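Local atomic coordinates of probable glutathione S-transferase (PDB entry 6JWK), a protein that probably isomerises maleylpyruvate in a glutathione-dependent reaction, as a zeta-class member of the glutathione S-transferase superfamily. Residues Y115-L120 with E125-W130; H105-V110 with A132-E137; N8-Y13 with L171-R176; L52-L55 with R61-S64. All coordinates share one frame; numbering follows the deposited sequence.

Contact 1: residues Y115-L120 with E125-W130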
loop_
_atom_site.group_PDB
_atom_site.type_symbol
_atom_site.label_atom_id
_atom_site.label_comp_id
_atom_site.label_asym_id
_atom_site.label_seq_id
_atom_site.Cartn_x
_atom_site.Cartn_y
_atom_site.Cartn_z
ATOM N N TYR B 115 19.259 6.313 0.814
ATOM C CA TYR B 115 19.723 5.649 2.066
ATOM C C TYR B 115 20.775 4.594 1.726
ATOM O O TYR B 115 21.818 4.566 2.423
ATOM C CB TYR B 115 18.596 5.030 2.896
ATOM C CG TYR B 115 18.992 4.620 4.299
ATOM C CD1 TYR B 115 19.638 3.415 4.534
ATOM C CD2 TYR B 115 18.677 5.407 5.406
ATOM C CE1 TYR B 115 20.008 3.029 5.810
ATOM C CE2 TYR B 115 19.015 5.016 6.697
ATOM C CZ TYR B 115 19.686 3.824 6.903
ATOM O OH TYR B 115 20.045 3.401 8.159
ATOM N N LEU B 116 20.530 3.715 0.746
ATOM C CA LEU B 116 21.493 2.619 0.427
ATOM C C LEU B 116 22.856 3.248 0.055
ATOM O O LEU B 116 23.886 2.714 0.499
ATOM C CB LEU B 116 20.958 1.714 -0.694
ATOM C CG LEU B 116 19.841 0.737 -0.317
ATOM C CD1 LEU B 116 19.363 -0.044 -1.546
ATOM C CD2 LEU B 116 20.256 -0.226 0.795
ATOM N N THR B 117 22.867 4.347 -0.710
ATOM C CA THR B 117 24.095 5.054 -1.189
ATOM C C THR B 117 24.766 5.726 0.021
ATOM O O THR B 117 25.788 5.199 0.526
ATOM C CB THR B 117 23.758 6.085 -2.281
ATOM O OG1 THR B 117 22.922 5.478 -3.264
ATOM C CG2 THR B 117 24.974 6.671 -2.969
ATOM N N GLN B 118 24.102 6.760 0.542
ATOM C CA GLN B 118 24.645 7.788 1.464
ATOM C C GLN B 118 24.842 7.204 2.855
ATOM O O GLN B 118 25.675 7.756 3.571
ATOM C CB GLN B 118 23.744 9.020 1.490
ATOM C CG GLN B 118 23.671 9.668 0.119
ATOM C CD GLN B 118 22.867 10.937 0.077
ATOM O OE1 GLN B 118 22.006 11.190 0.916
ATOM N NE2 GLN B 118 23.127 11.737 -0.940
ATOM N N VAL B 119 24.159 6.117 3.213
ATOM C CA VAL B 119 24.271 5.557 4.591
ATOM C C VAL B 119 25.023 4.233 4.576
ATOM O O VAL B 119 25.797 4.035 5.495
ATOM C CB VAL B 119 22.912 5.386 5.297
ATOM C CG1 VAL B 119 23.113 4.840 6.705
ATOM C CG2 VAL B 119 22.106 6.682 5.299
ATOM N N LEU B 120 24.715 3.302 3.669
ATOM C CA LEU B 120 25.324 1.950 3.724
ATOM C C LEU B 120 26.430 1.828 2.659
ATOM O O LEU B 120 27.061 0.760 2.606
ATOM C CB LEU B 120 24.239 0.878 3.607
ATOM C CG LEU B 120 23.261 0.828 4.787
ATOM C CD1 LEU B 120 22.049 -0.020 4.450
ATOM C CD2 LEU B 120 23.932 0.309 6.060
ATOM N N GLU B 125 25.987 -0.581 -8.926
ATOM C CA GLU B 125 25.880 -1.988 -9.389
ATOM C C GLU B 125 25.075 -2.811 -8.389
ATOM O O GLU B 125 24.279 -3.657 -8.818
ATOM C CB GLU B 125 27.267 -2.606 -9.602
ATOM C CG GLU B 125 27.320 -4.114 -9.410
ATOM C CD GLU B 125 28.672 -4.695 -9.810
ATOM O OE1 GLU B 125 29.567 -4.804 -8.934
ATOM O OE2 GLU B 125 28.844 -5.014 -11.002
ATOM N N ASP B 126 25.338 -2.675 -7.094
ATOM C CA ASP B 126 24.573 -3.452 -6.080
ATOM C C ASP B 126 23.162 -2.863 -5.992
ATOM O O ASP B 126 22.246 -3.645 -5.802
ATOM C CB ASP B 126 25.312 -3.512 -4.747
ATOM C CG ASP B 126 26.565 -4.355 -4.861
ATOM O OD1 ASP B 126 26.436 -5.537 -5.238
ATOM O OD2 ASP B 126 27.645 -3.805 -4.621
ATOM N N ARG B 127 23.031 -1.545 -6.140
ATOM C CA ARG B 127 21.729 -0.821 -6.172
ATOM C C ARG B 127 20.871 -1.358 -7.321
ATOM O O ARG B 127 19.731 -1.801 -7.024
ATOM C CB ARG B 127 21.922 0.691 -6.285
ATOM C CG ARG B 127 21.736 1.380 -4.945
ATOM C CD ARG B 127 22.705 2.493 -4.701
ATOM N NE ARG B 127 22.743 3.399 -5.830
ATOM C CZ ARG B 127 23.817 4.076 -6.187
ATOM N NH1 ARG B 127 24.939 3.933 -5.517
ATOM N NH2 ARG B 127 23.771 4.884 -7.216
ATOM N N GLN B 128 21.397 -1.294 -8.559
ATOM C CA GLN B 128 20.899 -2.017 -9.762
ATOM C C GLN B 128 20.333 -3.390 -9.377
ATOM O O GLN B 128 19.158 -3.674 -9.746
ATOM C CB GLN B 128 22.047 -2.195 -10.767
ATOM C CG GLN B 128 21.919 -3.446 -11.651
ATOM C CD GLN B 128 20.736 -3.167 -12.514
ATOM O OE1 GLN B 128 20.376 -2.005 -12.630
ATOM N NE2 GLN B 128 20.082 -4.189 -13.020
ATOM N N ARG B 129 21.135 -4.268 -8.763
ATOM C CA ARG B 129 20.745 -5.687 -8.480
ATOM C C ARG B 129 19.635 -5.752 -7.407
ATOM O O ARG B 129 18.745 -6.652 -7.439
ATOM C CB ARG B 129 21.954 -6.506 -8.003
ATOM C CG ARG B 129 22.986 -6.813 -9.097
ATOM C CD ARG B 129 24.257 -7.579 -8.694
ATOM N NE ARG B 129 24.608 -7.203 -7.333
ATOM C CZ ARG B 129 24.330 -7.908 -6.225
ATOM N NH1 ARG B 129 23.757 -9.102 -6.298
ATOM N NH2 ARG B 129 24.644 -7.406 -5.040
ATOM N N TRP B 130 19.679 -4.860 -6.426
ATOM C CA TRP B 130 18.565 -4.756 -5.444
ATOM C C TRP B 130 17.276 -4.445 -6.220
ATOM O O TRP B 130 16.299 -5.147 -6.003
ATOM C CB TRP B 130 18.912 -3.679 -4.406
ATOM C CG TRP B 130 17.794 -3.047 -3.643
ATOM C CD1 TRP B 130 16.955 -2.046 -4.059
ATOM C CD2 TRP B 130 17.519 -3.252 -2.251
ATOM N NE1 TRP B 130 16.137 -1.659 -3.033
ATOM C CE2 TRP B 130 16.464 -2.377 -1.910
ATOM C CE3 TRP B 130 18.040 -4.110 -1.268
ATOM C CZ2 TRP B 130 15.928 -2.343 -0.621
ATOM C CZ3 TRP B 130 17.507 -4.068 0.010
ATOM C CH2 TRP B 130 16.444 -3.214 0.314
#
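Leu116 is the first residue of 115-120 to reach across, and it does so with one methyl group. Its CG stands anti to its own carbonyl carbon (chi1 -75°), which sends CD1 over the centre of the Trp130 indole. The carbon sits 3.7 Å from the centroid of the Trp130 five-membered ring and nearly on the ring normal, a CH-pi contact made squarely over the face; its closest ring atom is CE2. The indole itself is fixed from elsewhere: NE1 of Trp130 donates to the carbonyl of Leu107, and the ring meets Trp134 edge-to-face. Further back along Leu116, CB comes within 4.3 Å of CG of Arg127, whose CA is the one nearest that of Leu116.

Helices 110-120 and 124-149 are consecutive helices of the all-helical C-terminal domain of the GST fold, joined by a short connection, with local axes at 138°, short of antiparallel. Here the second subunit joins in, its own Tyr115 packing against the Trp130 ring.

Thr117, the next residue, meets Arg127 at about a right angle. Its OG1 lies over one face of the guanidinium, 3.3 Å from NE of Arg127, but the angle is wrong for a hydrogen bond. Both turn to nearby carbonyls instead: Thr117 OG1 bonds to that of Leu113, and Arg127 NH1, carried there by bends at chi2 and chi3, to that of Ile122.

Contact 2: residues H105-V110 with A132-E137. With SO4 (sulfate ion), chain I.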
loop_
_atom_site.group_PDB
_atom_site.type_symbol
_atom_site.label_atom_id
_atom_site.label_comp_id
_atom_site.label_asym_id
_atom_site.label_seq_id
_atom_site.Cartn_x
_atom_site.Cartn_y
_atom_site.Cartn_z
ATOM N N HIS B 105 7.297 -0.945 -5.305
ATOM C CA HIS B 105 7.714 0.472 -5.383
ATOM C C HIS B 105 8.387 0.930 -4.088
ATOM O O HIS B 105 9.417 1.595 -4.159
ATOM C CB HIS B 105 6.551 1.387 -5.738
ATOM C CG HIS B 105 7.018 2.785 -5.882
ATOM N ND1 HIS B 105 7.943 3.134 -6.840
ATOM C CD2 HIS B 105 6.782 3.881 -5.130
ATOM C CE1 HIS B 105 8.237 4.410 -6.685
ATOM N NE2 HIS B 105 7.539 4.877 -5.636
ATOM N N PRO B 106 7.874 0.624 -2.871
ATOM C CA PRO B 106 8.500 1.176 -1.659
ATOM C C PRO B 106 9.984 0.797 -1.465
ATOM O O PRO B 106 10.715 1.575 -0.863
ATOM C CB PRO B 106 7.685 0.587 -0.520
ATOM C CG PRO B 106 6.331 0.319 -1.154
ATOM C CD PRO B 106 6.691 -0.184 -2.561
ATOM N N LEU B 107 10.398 -0.349 -1.980
ATOM C CA LEU B 107 11.810 -0.806 -1.891
ATOM C C LEU B 107 12.672 -0.100 -2.938
ATOM O O LEU B 107 13.876 -0.052 -2.728
ATOM C CB LEU B 107 11.861 -2.320 -2.055
ATOM C CG LEU B 107 10.965 -3.074 -1.081
ATOM C CD1 LEU B 107 11.088 -4.570 -1.270
ATOM C CD2 LEU B 107 11.342 -2.692 0.324
ATOM N N ASN B 108 12.076 0.467 -3.996
ATOM C CA ASN B 108 12.788 0.920 -5.222
ATOM C C ASN B 108 12.618 2.441 -5.369
ATOM O O ASN B 108 12.960 2.960 -6.375
ATOM C CB ASN B 108 12.355 0.066 -6.418
ATOM C CG ASN B 108 12.991 -1.311 -6.399
ATOM O OD1 ASN B 108 13.893 -1.606 -5.586
ATOM N ND2 ASN B 108 12.483 -2.200 -7.230
ATOM N N ASN B 109 12.165 3.094 -4.311
ATOM C CA ASN B 109 11.934 4.552 -4.132
ATOM C C ASN B 109 13.279 5.281 -4.268
ATOM O O ASN B 109 14.305 4.714 -3.821
ATOM C CB ASN B 109 11.416 4.765 -2.695
ATOM C CG ASN B 109 10.508 5.951 -2.484
ATOM O OD1 ASN B 109 10.963 7.091 -2.329
ATOM N ND2 ASN B 109 9.217 5.677 -2.394
ATOM N N VAL B 110 13.285 6.538 -4.715
ATOM C CA VAL B 110 14.518 7.372 -4.614
ATOM C C VAL B 110 14.957 7.470 -3.139
ATOM O O VAL B 110 16.127 7.276 -2.867
ATOM C CB VAL B 110 14.347 8.742 -5.283
ATOM C CG1 VAL B 110 13.113 9.491 -4.802
ATOM C CG2 VAL B 110 15.601 9.563 -5.085
ATOM N N ALA B 132 16.396 -4.789 -9.253
ATOM C CA ALA B 132 16.019 -5.818 -10.239
ATOM C C ALA B 132 15.476 -7.028 -9.494
ATOM O O ALA B 132 14.557 -7.689 -10.012
ATOM C CB ALA B 132 17.210 -6.160 -11.127
ATOM N N HIS B 133 15.940 -7.284 -8.264
ATOM C CA HIS B 133 15.419 -8.420 -7.455
ATOM C C HIS B 133 13.937 -8.154 -7.065
ATOM O O HIS B 133 13.110 -9.045 -7.215
ATOM C CB HIS B 133 16.333 -8.721 -6.240
ATOM C CG HIS B 133 15.747 -9.711 -5.283
ATOM N ND1 HIS B 133 15.640 -11.066 -5.573
ATOM C CD2 HIS B 133 15.201 -9.549 -4.055
ATOM C CE1 HIS B 133 15.087 -11.693 -4.556
ATOM N NE2 HIS B 133 14.783 -10.780 -3.624
ATOM N N TRP B 134 13.616 -7.001 -6.516
ATOM C CA TRP B 134 12.255 -6.712 -6.009
ATOM C C TRP B 134 11.346 -6.594 -7.247
ATOM O O TRP B 134 10.183 -7.072 -7.200
ATOM C CB TRP B 134 12.278 -5.454 -5.129
ATOM C CG TRP B 134 13.199 -5.576 -3.951
ATOM C CD1 TRP B 134 14.221 -4.737 -3.636
ATOM C CD2 TRP B 134 13.230 -6.627 -2.975
ATOM N NE1 TRP B 134 14.885 -5.188 -2.526
ATOM C CE2 TRP B 134 14.313 -6.359 -2.112
ATOM C CE3 TRP B 134 12.442 -7.751 -2.715
ATOM C CZ2 TRP B 134 14.640 -7.185 -1.035
ATOM C CZ3 TRP B 134 12.738 -8.555 -1.630
ATOM C CH2 TRP B 134 13.825 -8.271 -0.800
ATOM N N VAL B 135 11.870 -6.016 -8.335
ATOM C CA VAL B 135 11.133 -5.956 -9.622
ATOM C C VAL B 135 10.811 -7.378 -10.096
ATOM O O VAL B 135 9.632 -7.606 -10.385
ATOM C CB VAL B 135 11.833 -5.095 -10.690
ATOM C CG1 VAL B 135 11.290 -5.361 -12.093
ATOM C CG2 VAL B 135 11.684 -3.612 -10.366
ATOM N N ALA B 136 11.761 -8.305 -10.189
ATOM C CA ALA B 136 11.490 -9.657 -10.767
ATOM C C ALA B 136 10.470 -10.394 -9.905
ATOM O O ALA B 136 9.514 -10.914 -10.433
ATOM C CB ALA B 136 12.771 -10.490 -10.890
ATOM N N GLU B 137 10.662 -10.409 -8.595
ATOM C CA GLU B 137 9.731 -11.065 -7.651
ATOM C C GLU B 137 8.325 -10.481 -7.838
ATOM O O GLU B 137 7.375 -11.271 -7.939
ATOM C CB GLU B 137 10.142 -10.817 -6.193
ATOM C CG GLU B 137 11.535 -11.292 -5.861
ATOM C CD GLU B 137 11.600 -12.763 -5.551
ATOM O OE1 GLU B 137 10.884 -13.183 -4.641
ATOM O OE2 GLU B 137 12.312 -13.473 -6.262
HETATM S S SO4 I . 9.286 8.156 -6.179
HETATM O O1 SO4 I . 7.880 8.067 -5.916
HETATM O O2 SO4 I . 10.045 7.442 -5.205
HETATM O O3 SO4 I . 9.636 7.585 -7.465
HETATM O O4 SO4 I . 9.645 9.544 -6.134
#
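Leu107 drives its CD1 methyl onto the face of the Trp134 indole, 3.4 Å from CD2 of that ring. The leucine has its CG anti to the carbonyl carbon (chi1 -54°) and runs on extended, so CD1 leads while CB follows over CD1 of Trp134. The result is a CH-pi contact with the five-membered ring, displaced toward the rim. On the opposite face of the same indole rests CD2 of His133, leaving the ring sandwiched.

Asn108 comes in at the ring's edge, its amide plane turned 49° from the indole. OD1 of Asn108 stays near the ring plane, 3.7 Å from CD1 of Trp134, while ND2 packs 3.5 Å from the CG2 methyl of Val135 and makes a weak hydrogen bond to the carbonyl of Tyr131.

The short, weakly bonded helical turn 105-108 thus lies against helix 124-149 inside the all-helical GST C-terminal domain, with Trp134 also reached by Tyr115 of the second subunit.

His105 turns the other way. With CG anti to the backbone N (chi1 -177°), its ring points toward a sulfate, probably from the crystallisation liquor, and NE2 donates to sulfate O1 at 3.2 Å, near the ring plane. A weak bond joins Val110 N to sulfate O2, and Asn109, the N-cap residue, uses OD1 to accept from the backbone N of Arg111.

Contact 3: residues N8-Y13 with L171-R176. With SO4 (sulfate ion), chain I.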
loop_
_atom_site.group_PDB
_atom_site.type_symbol
_atom_site.label_atom_id
_atom_site.label_comp_id
_atom_site.label_asym_id
_atom_site.label_seq_id
_atom_site.Cartn_x
_atom_site.Cartn_y
_atom_site.Cartn_z
ATOM N N ASN B 8 9.165 13.437 -12.262
ATOM C CA ASN B 8 9.905 12.155 -12.167
ATOM C C ASN B 8 9.457 11.308 -10.968
ATOM O O ASN B 8 10.062 10.225 -10.759
ATOM C CB ASN B 8 11.407 12.408 -12.068
ATOM C CG ASN B 8 12.106 11.632 -13.157
ATOM O OD1 ASN B 8 11.738 11.758 -14.326
ATOM N ND2 ASN B 8 13.049 10.788 -12.775
ATOM N N SER B 9 8.477 11.770 -10.192
ATOM C CA SER B 9 7.938 11.000 -9.042
ATOM C C SER B 9 6.944 9.950 -9.549
ATOM O O SER B 9 5.910 10.363 -10.153
ATOM C CB SER B 9 7.300 11.932 -8.061
ATOM O OG SER B 9 6.317 11.257 -7.318
ATOM N N SER B 10 7.185 8.667 -9.290
ATOM C CA SER B 10 6.266 7.575 -9.707
ATOM C C SER B 10 4.889 7.753 -9.070
ATOM O O SER B 10 3.880 7.500 -9.739
ATOM C CB SER B 10 6.797 6.219 -9.368
ATOM O OG SER B 10 7.906 5.945 -10.154
ATOM N N THR B 11 4.831 8.151 -7.805
ATOM C CA THR B 11 3.542 8.255 -7.087
ATOM C C THR B 11 2.797 9.452 -7.685
ATOM O O THR B 11 1.561 9.385 -7.781
ATOM C CB THR B 11 3.741 8.312 -5.555
ATOM O OG1 THR B 11 4.672 9.371 -5.312
ATOM C CG2 THR B 11 4.280 7.008 -5.008
ATOM N N SER B 12 3.493 10.509 -8.075
ATOM C CA SER B 12 2.845 11.657 -8.786
ATOM C C SER B 12 2.249 11.157 -10.113
ATOM O O SER B 12 1.127 11.514 -10.460
ATOM C CB SER B 12 3.815 12.790 -9.043
ATOM O OG SER B 12 4.286 13.347 -7.826
ATOM N N TYR B 13 3.030 10.380 -10.844
ATOM C CA TYR B 13 2.613 9.824 -12.156
ATOM C C TYR B 13 1.280 9.059 -11.966
ATOM O O TYR B 13 0.349 9.247 -12.773
ATOM C CB TYR B 13 3.782 9.005 -12.702
ATOM C CG TYR B 13 3.646 8.519 -14.124
ATOM C CD1 TYR B 13 2.603 8.925 -14.954
ATOM C CD2 TYR B 13 4.638 7.714 -14.675
ATOM C CE1 TYR B 13 2.506 8.466 -16.266
ATOM C CE2 TYR B 13 4.552 7.256 -15.988
ATOM C CZ TYR B 13 3.488 7.643 -16.785
ATOM O OH TYR B 13 3.429 7.198 -18.074
ATOM N N LEU B 171 6.411 -0.020 -14.510
ATOM C CA LEU B 171 7.129 -0.554 -15.721
ATOM C C LEU B 171 8.099 0.497 -16.272
ATOM O O LEU B 171 9.254 0.142 -16.576
ATOM C CB LEU B 171 6.103 -1.011 -16.768
ATOM C CG LEU B 171 5.307 -2.244 -16.385
ATOM C CD1 LEU B 171 4.124 -2.418 -17.332
ATOM C CD2 LEU B 171 6.214 -3.466 -16.392
ATOM N N ALA B 172 7.724 1.774 -16.322
ATOM C CA ALA B 172 8.641 2.831 -16.829
ATOM C C ALA B 172 9.911 2.818 -15.962
ATOM O O ALA B 172 10.999 2.799 -16.500
ATOM C CB ALA B 172 7.973 4.175 -16.828
ATOM N N ASN B 173 9.742 2.697 -14.657
ATOM C CA ASN B 173 10.840 2.711 -13.662
ATOM C C ASN B 173 11.725 1.492 -13.880
ATOM O O ASN B 173 12.979 1.668 -13.886
ATOM C CB ASN B 173 10.337 2.662 -12.226
ATOM C CG ASN B 173 10.036 4.008 -11.637
ATOM O OD1 ASN B 173 10.427 5.030 -12.202
ATOM N ND2 ASN B 173 9.351 3.987 -10.493
ATOM N N ALA B 174 11.119 0.309 -13.954
ATOM C CA ALA B 174 11.867 -0.955 -14.128
ATOM C C ALA B 174 12.674 -0.886 -15.440
ATOM O O ALA B 174 13.869 -1.343 -15.454
ATOM C CB ALA B 174 10.958 -2.148 -14.085
ATOM N N ARG B 175 12.074 -0.332 -16.502
ATOM C CA ARG B 175 12.714 -0.289 -17.840
ATOM C C ARG B 175 13.944 0.606 -17.712
ATOM O O ARG B 175 15.031 0.182 -18.154
ATOM C CB ARG B 175 11.756 0.263 -18.899
ATOM C CG ARG B 175 12.395 0.512 -20.265
ATOM C CD ARG B 175 11.342 0.846 -21.330
ATOM N NE ARG B 175 10.341 -0.234 -21.439
ATOM C CZ ARG B 175 9.077 -0.226 -20.990
ATOM N NH1 ARG B 175 8.583 0.834 -20.382
ATOM N NH2 ARG B 175 8.321 -1.305 -21.097
ATOM N N ARG B 176 13.757 1.781 -17.110
ATOM C CA ARG B 176 14.802 2.816 -16.964
ATOM C C ARG B 176 15.948 2.268 -16.095
ATOM O O ARG B 176 17.100 2.703 -16.303
ATOM C CB ARG B 176 14.215 4.113 -16.423
ATOM C CG ARG B 176 15.174 5.284 -16.541
ATOM C CD ARG B 176 14.494 6.593 -16.187
ATOM N NE ARG B 176 14.129 6.569 -14.777
ATOM C CZ ARG B 176 12.888 6.454 -14.281
ATOM N NH1 ARG B 176 12.710 6.422 -12.971
ATOM N NH2 ARG B 176 11.827 6.388 -15.071
HETATM S S SO4 I . 9.286 8.156 -6.179
HETATM O O1 SO4 I . 7.880 8.067 -5.916
HETATM O O2 SO4 I . 10.045 7.442 -5.205
HETATM O O3 SO4 I . 9.636 7.585 -7.465
HETATM O O4 SO4 I . 9.645 9.544 -6.134
#
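Ser10 and Asn173 make the close part of this contact: ND2 of Asn173 donates to OG of Ser10 in a bent hydrogen bond (N-H...O angle 135°), modelled at 2.5 Å, a distance too short to be taken at face value and doubtful in its exact length. Both residues are buried. Ser10 holds its OG anti to the carbonyl carbon (chi1 -69°), aimed across at helix 162-176, and His105 packs against both partners. The other end of the Asn173 amide is met too, since OD1 accepts from Arg176 NH1 at 2.8 Å, with the donor tilted 32° from the carbonyl plane; together the two bonds would hold the amide at both ends and probably limit its rotation.

Toward solvent the contact thins out. Asn8 and Arg176 are exposed and approach only to 4.4 Å, ND2 of Asn8 to NH1 of Arg176, without a bond.

The contact joins the thioredoxin-like N-terminal domain to the helical C-terminal domain. At the start of helix 10-22, Ser10 N donates almost straight to O3 of the sulfate at 3.2 Å. In zeta-class relatives a serine at this helix start is thought to activate glutathione, so Ser10 and its neighbours probably lie in the glutathione site; though the anion is probably a crystallisation component, its binding is consistent with a pocket suited to negative charge.

Contact 4: residues L52-L55 with R61-S64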
loop_
_atom_site.group_PDB
_atom_site.type_symbol
_atom_site.label_atom_id
_atom_site.label_comp_id
_atom_site.label_asym_id
_atom_site.label_seq_id
_atom_site.Cartn_x
_atom_site.Cartn_y
_atom_site.Cartn_z
ATOM N N LEU B 52 5.431 13.925 -2.168
ATOM C CA LEU B 52 4.517 14.158 -3.314
ATOM C C LEU B 52 3.865 12.830 -3.683
ATOM O O LEU B 52 4.341 11.783 -3.289
ATOM C CB LEU B 52 5.316 14.746 -4.482
ATOM C CG LEU B 52 5.964 16.113 -4.243
ATOM C CD1 LEU B 52 6.794 16.523 -5.459
ATOM C CD2 LEU B 52 4.930 17.189 -3.910
ATOM N N PRO B 53 2.728 12.816 -4.398
ATOM C CA PRO B 53 2.002 14.043 -4.720
ATOM C C PRO B 53 1.165 14.550 -3.526
ATOM O O PRO B 53 0.956 13.805 -2.610
ATOM C CB PRO B 53 1.107 13.598 -5.862
ATOM C CG PRO B 53 0.789 12.151 -5.518
ATOM C CD PRO B 53 2.019 11.599 -4.827
ATOM N N THR B 54 0.613 15.758 -3.613
ATOM C CA THR B 54 -0.374 16.249 -2.640
ATOM C C THR B 54 -1.570 16.773 -3.402
ATOM O O THR B 54 -1.390 17.756 -4.141
ATOM C CB THR B 54 0.228 17.336 -1.721
ATOM O OG1 THR B 54 1.437 16.828 -1.170
ATOM C CG2 THR B 54 -0.684 17.721 -0.580
ATOM N N LEU B 55 -2.745 16.207 -3.165
ATOM C CA LEU B 55 -3.995 16.779 -3.698
ATOM C C LEU B 55 -4.463 17.843 -2.710
ATOM O O LEU B 55 -4.439 17.545 -1.503
ATOM C CB LEU B 55 -5.037 15.681 -3.855
ATOM C CG LEU B 55 -6.346 16.179 -4.461
ATOM C CD1 LEU B 55 -6.191 16.359 -5.952
ATOM C CD2 LEU B 55 -7.492 15.247 -4.126
ATOM N N ARG B 61 -7.779 21.482 2.180
ATOM C CA ARG B 61 -7.463 20.151 2.785
ATOM C C ARG B 61 -6.422 19.448 1.916
ATOM O O ARG B 61 -6.632 19.348 0.695
ATOM C CB ARG B 61 -8.633 19.165 2.876
ATOM C CG ARG B 61 -9.681 19.519 3.915
ATOM C CD ARG B 61 -10.572 18.361 4.268
ATOM N NE ARG B 61 -11.002 18.497 5.660
ATOM C CZ ARG B 61 -12.102 19.130 6.068
ATOM N NH1 ARG B 61 -12.897 19.698 5.170
ATOM N NH2 ARG B 61 -12.416 19.176 7.361
ATOM N N ARG B 62 -5.381 18.931 2.546
ATOM C CA ARG B 62 -4.267 18.247 1.856
ATOM C C ARG B 62 -4.447 16.731 2.034
ATOM O O ARG B 62 -4.574 16.238 3.175
ATOM C CB ARG B 62 -2.925 18.750 2.388
ATOM C CG ARG B 62 -2.769 20.263 2.343
ATOM C CD ARG B 62 -1.488 20.719 3.016
ATOM N NE ARG B 62 -0.303 20.449 2.217
ATOM C CZ ARG B 62 0.064 21.171 1.163
ATOM N NH1 ARG B 62 1.164 20.860 0.513
ATOM N NH2 ARG B 62 -0.689 22.178 0.753
ATOM N N PHE B 63 -4.419 16.024 0.914
ATOM C CA PHE B 63 -4.469 14.554 0.823
ATOM C C PHE B 63 -3.123 14.083 0.290
ATOM O O PHE B 63 -2.583 14.498 -0.745
ATOM C CB PHE B 63 -5.628 14.104 -0.056
ATOM C CG PHE B 63 -6.960 14.719 0.275
ATOM C CD1 PHE B 63 -7.251 16.024 -0.098
ATOM C CD2 PHE B 63 -7.953 13.983 0.903
ATOM C CE1 PHE B 63 -8.490 16.591 0.171
ATOM C CE2 PHE B 63 -9.192 14.543 1.161
ATOM C CZ PHE B 63 -9.461 15.847 0.794
ATOM N N SER B 64 -2.538 13.202 1.043
ATOM C CA SER B 64 -1.390 12.419 0.589
ATOM C C SER B 64 -1.890 10.972 0.421
ATOM O O SER B 64 -3.038 10.585 0.956
ATOM C CB SER B 64 -0.313 12.503 1.626
ATOM O OG SER B 64 -0.733 11.777 2.802
#
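Leu55 and Phe63 face each other as an antiparallel hydrogen-bonded pair, and their side chains leave the sheet on the same face, crossing obliquely. Two backbone bonds lock the pair: Phe63 N to Leu55 O at 2.9 Å and Leu55 N to Phe63 O at 3.0 Å. Leu55 has its CG anti to the backbone N (chi1 -177°), whereas Phe63 has CG anti to its carbonyl carbon (chi1 -50°). The two side chains touch at one point, CD2 of Leu55 with CD1 of the Phe63 ring, 4.1 Å apart. The ring also turns its edge to the Leu55 carbonyl, whose oxygen sits in the ring plane 3.5 Å from CD1 of Phe63.

Thr54 reaches diagonally across to Arg62, its register partner being Ser64. CG2 of Thr54 lies over one face of the Arg62 guanidinium, offset toward its rim and 3.8 Å from NH1 of Arg62; a bend at chi3 folds the arginine back over the methyl. The Arg62 side chain also comes within about 3 Å of a bound sulfate, nearest atoms, probably from the crystallisation liquor. A CA-H...O contact from Thr54 CA to Phe63 O, 3.4 Å, runs beside the backbone bonds.

Just before the strand, Pro53 follows a cis peptide bond, the cis-proline of thioredoxin-like domains, which in glutathione transferases borders the glutathione site. The hairpin forms one edge of the sheet: strand 62-63 is outermost, while 54-56 pairs on its other side with 2-5. Leu55 and Phe63 pack onto Ile69 and Tyr72 of helix 66-76, Pro53 rests against helix 10-22, and Ser64 OG bonds to Glu95 of the second subunit.

How the contacts relate
Contact 2 is the fully buried one; the other three each mix buried and more exposed residues. Contacts 1 and 2 share helix 124-149 and a common chemistry, a leucine methyl over a tryptophan face, and they adjoin each other near the second subunit. Contact 3, nearest the chain's centre, is polar instead: it bridges the two domains, shares a sulfate with contact 2 and also meets it where Val135 packs on Ala174. Contact 4, in the N-terminal domain, relies on backbone pairing; it joins contact 3 through Thr11 and the Leu52 carbonyl but lies far from contact 1, their centres about 29 Å apart.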